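Local coordinates for phosphoenolpyruvate--protein phosphotransferase (Escherichia coli, PDB 5T12), which probably transfers the phosphoryl group of phosphoenolpyruvate to the carrier protein NPr in the nitrogen phosphotransferase system, represented here by its N-terminal domain, at residues R87-E92 / W101-V106. The protein carries 1 engineered substitution. Numbering follows the deposited sequence.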
ATOM      1  N   ARG A  87     -21.839 -12.167   1.910  1.00 35.93           N
ATOM      2  CA  ARG A  87     -22.864 -12.790   1.078  1.00 45.48           C
ATOM      3  C   ARG A  87     -22.750 -12.333  -0.371  1.00 34.13           C
ATOM      4  O   ARG A  87     -23.024 -13.109  -1.295  1.00 38.07           O
ATOM      5  CB  ARG A  87     -24.255 -12.482   1.634  1.00 35.11           C
ATOM      6  CG  ARG A  87     -24.502 -13.035   3.028  1.00 43.28           C
ATOM      7  CD  ARG A  87     -25.944 -12.831   3.463  1.00 55.53           C
ATOM      8  NE  ARG A  87     -26.867 -13.646   2.677  1.00 43.02           N
ATOM      9  CZ  ARG A  87     -28.174 -13.725   2.902  1.00 47.27           C
ATOM     10  NH1 ARG A  87     -28.933 -14.493   2.135  1.00 57.74           N
ATOM     11  NH2 ARG A  87     -28.722 -13.037   3.894  1.00 44.55           N
ATOM     12  N   GLU A  88     -22.356 -11.075  -0.591  1.00 40.59           N
ATOM     13  CA  GLU A  88     -22.085 -10.614  -1.949  1.00 33.45           C
ATOM     14  C   GLU A  88     -20.951 -11.411  -2.579  1.00 44.77           C
ATOM     15  O   GLU A  88     -20.985 -11.720  -3.776  1.00 43.29           O
ATOM     16  CB  GLU A  88     -21.747  -9.123  -1.947  1.00 31.34           C
ATOM     17  CG  GLU A  88     -22.898  -8.195  -1.584  1.00 34.29           C
ATOM     18  CD  GLU A  88     -24.006  -8.195  -2.620  1.00 46.92           C
ATOM     19  OE1 GLU A  88     -24.843  -9.121  -2.601  1.00 58.06           O
ATOM     20  OE2 GLU A  88     -24.040  -7.268  -3.456  1.00 47.68           O
ATOM     21  N   LEU A  89     -19.935 -11.754  -1.784  1.00 36.35           N
ATOM     22  CA  LEU A  89     -18.804 -12.522  -2.293  1.00 29.71           C
ATOM     23  C   LEU A  89     -19.166 -13.988  -2.494  1.00 33.99           C
ATOM     24  O   LEU A  89     -18.696 -14.619  -3.447  1.00 34.13           O
ATOM     25  CB  LEU A  89     -17.615 -12.387  -1.342  1.00 32.05           C
ATOM     26  CG  LEU A  89     -17.056 -10.974  -1.157  1.00 40.12           C
ATOM     27  CD1 LEU A  89     -16.180 -10.898   0.081  1.00 35.49           C
ATOM     28  CD2 LEU A  89     -16.275 -10.542  -2.387  1.00 38.06           C
ATOM     29  N   PHE A  90     -19.997 -14.549  -1.610  1.00 35.71           N
ATOM     30  CA  PHE A  90     -20.407 -15.940  -1.772  1.00 40.19           C
ATOM     31  C   PHE A  90     -21.336 -16.118  -2.965  1.00 35.96           C
ATOM     32  O   PHE A  90     -21.371 -17.199  -3.564  1.00 44.11           O
ATOM     33  CB  PHE A  90     -21.084 -16.449  -0.499  1.00 32.41           C
ATOM     34  CG  PHE A  90     -20.122 -16.871   0.577  1.00 47.28           C
ATOM     35  CD1 PHE A  90     -18.772 -16.575   0.477  1.00 40.70           C
ATOM     36  CD2 PHE A  90     -20.568 -17.579   1.681  1.00 52.07           C
ATOM     37  CE1 PHE A  90     -17.886 -16.965   1.465  1.00 37.08           C
ATOM     38  CE2 PHE A  90     -19.686 -17.977   2.670  1.00 49.13           C
ATOM     39  CZ  PHE A  90     -18.343 -17.668   2.561  1.00 41.32           C
ATOM     40  N   ALA A  91     -22.093 -15.076  -3.319  1.00 29.64           N
ATOM     41  CA  ALA A  91     -22.967 -15.154  -4.484  1.00 38.55           C
ATOM     42  C   ALA A  91     -22.172 -15.328  -5.770  1.00 43.27           C
ATOM     43  O   ALA A  91     -22.647 -15.972  -6.712  1.00 45.87           O
ATOM     44  CB  ALA A  91     -23.846 -13.907  -4.566  1.00 25.87           C
ATOM     45  N   GLU A  92     -20.965 -14.763  -5.830  1.00 49.36           N
ATOM     46  CA  GLU A  92     -20.113 -14.959  -6.997  1.00 51.09           C
ATOM     47  C   GLU A  92     -19.438 -16.325  -6.984  1.00 47.78           C
ATOM     48  O   GLU A  92     -19.146 -16.874  -8.051  1.00 57.75           O
ATOM     49  CB  GLU A  92     -19.064 -13.848  -7.078  1.00 44.39           C
ATOM     50  CG  GLU A  92     -19.640 -12.482  -7.421  1.00 56.16           C
ATOM     51  CD  GLU A  92     -20.237 -12.435  -8.816  1.00 63.18           C
ATOM     52  OE1 GLU A  92     -19.713 -13.131  -9.711  1.00 52.20           O
ATOM     53  OE2 GLU A  92     -21.232 -11.708  -9.016  1.00 66.31           O
ATOM     54  N   TRP A 101     -11.511 -13.582  -8.327  1.00 31.20           N
ATOM     55  CA  TRP A 101     -12.468 -12.943  -9.225  1.00 40.65           C
ATOM     56  C   TRP A 101     -13.684 -12.433  -8.463  1.00 33.26           C
ATOM     57  O   TRP A 101     -14.243 -11.385  -8.807  1.00 38.10           O
ATOM     58  CB  TRP A 101     -12.891 -13.921 -10.322  1.00 33.85           C
ATOM     59  CG  TRP A 101     -13.944 -13.383 -11.242  1.00 48.46           C
ATOM     60  CD1 TRP A 101     -15.273 -13.695 -11.237  1.00 45.42           C
ATOM     61  CD2 TRP A 101     -13.758 -12.436 -12.301  1.00 42.09           C
ATOM     62  NE1 TRP A 101     -15.924 -13.005 -12.230  1.00 35.58           N
ATOM     63  CE2 TRP A 101     -15.017 -12.224 -12.897  1.00 29.39           C
ATOM     64  CE3 TRP A 101     -12.650 -11.747 -12.803  1.00 48.89           C
ATOM     65  CZ2 TRP A 101     -15.198 -11.355 -13.969  1.00 36.34           C
ATOM     66  CZ3 TRP A 101     -12.831 -10.887 -13.869  1.00 39.98           C
ATOM     67  CH2 TRP A 101     -14.097 -10.697 -14.440  1.00 41.02           C
ATOM     68  N   ALA A 102     -14.105 -13.158  -7.423  1.00 39.80           N
ATOM     69  CA  ALA A 102     -15.239 -12.712  -6.622  1.00 29.87           C
ATOM     70  C   ALA A 102     -14.936 -11.390  -5.929  1.00 28.75           C
ATOM     71  O   ALA A 102     -15.816 -10.531  -5.798  1.00 33.99           O
ATOM     72  CB  ALA A 102     -15.613 -13.784  -5.599  1.00 28.90           C
ATOM     73  N   VAL A 103     -13.692 -11.208  -5.480  1.00 28.42           N
ATOM     74  CA  VAL A 103     -13.300  -9.937  -4.882  1.00 24.49           C
ATOM     75  C   VAL A 103     -13.261  -8.841  -5.940  1.00 31.43           C
ATOM     76  O   VAL A 103     -13.738  -7.723  -5.713  1.00 35.98           O
ATOM     77  CB  VAL A 103     -11.948 -10.082  -4.160  1.00 33.84           C
ATOM     78  CG1 VAL A 103     -11.418  -8.720  -3.739  1.00 31.36           C
ATOM     79  CG2 VAL A 103     -12.089 -10.991  -2.952  1.00 31.17           C
ATOM     80  N   LYS A 104     -12.705  -9.145  -7.115  1.00 34.72           N
ATOM     81  CA  LYS A 104     -12.643  -8.150  -8.182  1.00 31.78           C
ATOM     82  C   LYS A 104     -14.038  -7.747  -8.641  1.00 33.35           C
ATOM     83  O   LYS A 104     -14.292  -6.568  -8.914  1.00 41.69           O
ATOM     84  CB  LYS A 104     -11.827  -8.688  -9.358  1.00 35.47           C
ATOM     85  CG  LYS A 104     -11.725  -7.727 -10.532  1.00 29.21           C
ATOM     86  CD  LYS A 104     -10.824  -8.274 -11.626  1.00 42.75           C
ATOM     87  CE  LYS A 104     -10.655  -7.271 -12.756  1.00 51.84           C
ATOM     88  NZ  LYS A 104      -9.652  -7.722 -13.758  1.00 51.36           N
ATOM     89  N   THR A 105     -14.958  -8.709  -8.720  1.00 28.35           N
ATOM     90  CA  THR A 105     -16.309  -8.411  -9.185  1.00 32.36           C
ATOM     91  C   THR A 105     -17.046  -7.508  -8.201  1.00 21.92           C
ATOM     92  O   THR A 105     -17.636  -6.496  -8.595  1.00 29.68           O
ATOM     93  CB  THR A 105     -17.086  -9.710  -9.404  1.00 42.83           C
ATOM     94  OG1 THR A 105     -16.400 -10.523 -10.365  1.00 46.71           O
ATOM     95  CG2 THR A 105     -18.490  -9.412  -9.910  1.00 46.73           C
ATOM     96  N   VAL A 106     -17.015  -7.856  -6.914  1.00 32.91           N
ATOM     97  CA  VAL A 106     -17.780  -7.106  -5.921  1.00 28.57           C
ATOM     98  C   VAL A 106     -17.206  -5.705  -5.742  1.00 31.19           C
ATOM     99  O   VAL A 106     -17.944  -4.714  -5.729  1.00 29.99           O
ATOM    100  CB  VAL A 106     -17.825  -7.874  -4.588  1.00 28.40           C
ATOM    101  CG1 VAL A 106     -18.392  -6.993  -3.486  1.00 29.17           C
ATOM    102  CG2 VAL A 106     -18.652  -9.141  -4.737  1.00 33.80           C
TER
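Glu92 and Ala102 mark where the backbones of helices 83-94 and 99-115 come nearest, CA to CA 5.4 Å; the local axes approach to 8.8 Å with N-to-C directions 122° apart, well short of antiparallel. The two helices are consecutive, joined by a short link. Here Glu92 CB rests 3.8 Å from Ala102 CB. One turn back, Leu89 CD2 lies 3.4 Å from Ala102 O. The Leu89 side chain crosses that of Val106 at about a right angle, CD2 lying 3.6 Å from Val106 CG2. Val106 CG2 is anti to its own carbonyl carbon and also sits 3.6 Å from Glu88 O. Leu89 and Val103 continue the packing onto helix 36-61, and Val103 onto helix 126-140, within the helical part of the N-terminal domain. Thr105 CG2 lies 3.7 Å from Glu92 CD, whose OE2 has a long, weak ion pair with Lys95. Thr105 OG1 bonds Trp101 O at 2.8 Å, from the carbonyl face opposite Thr105 N. An alanine at Thr105 would probably leave the Glu92 carboxylate without its methyl support and Trp101 O with one donor fewer. Between the segments the contact is thus van der Waals packing, with no polar bond to fix its direction: Thr105 offers its methyl while its hydroxyl bonds within its own helix.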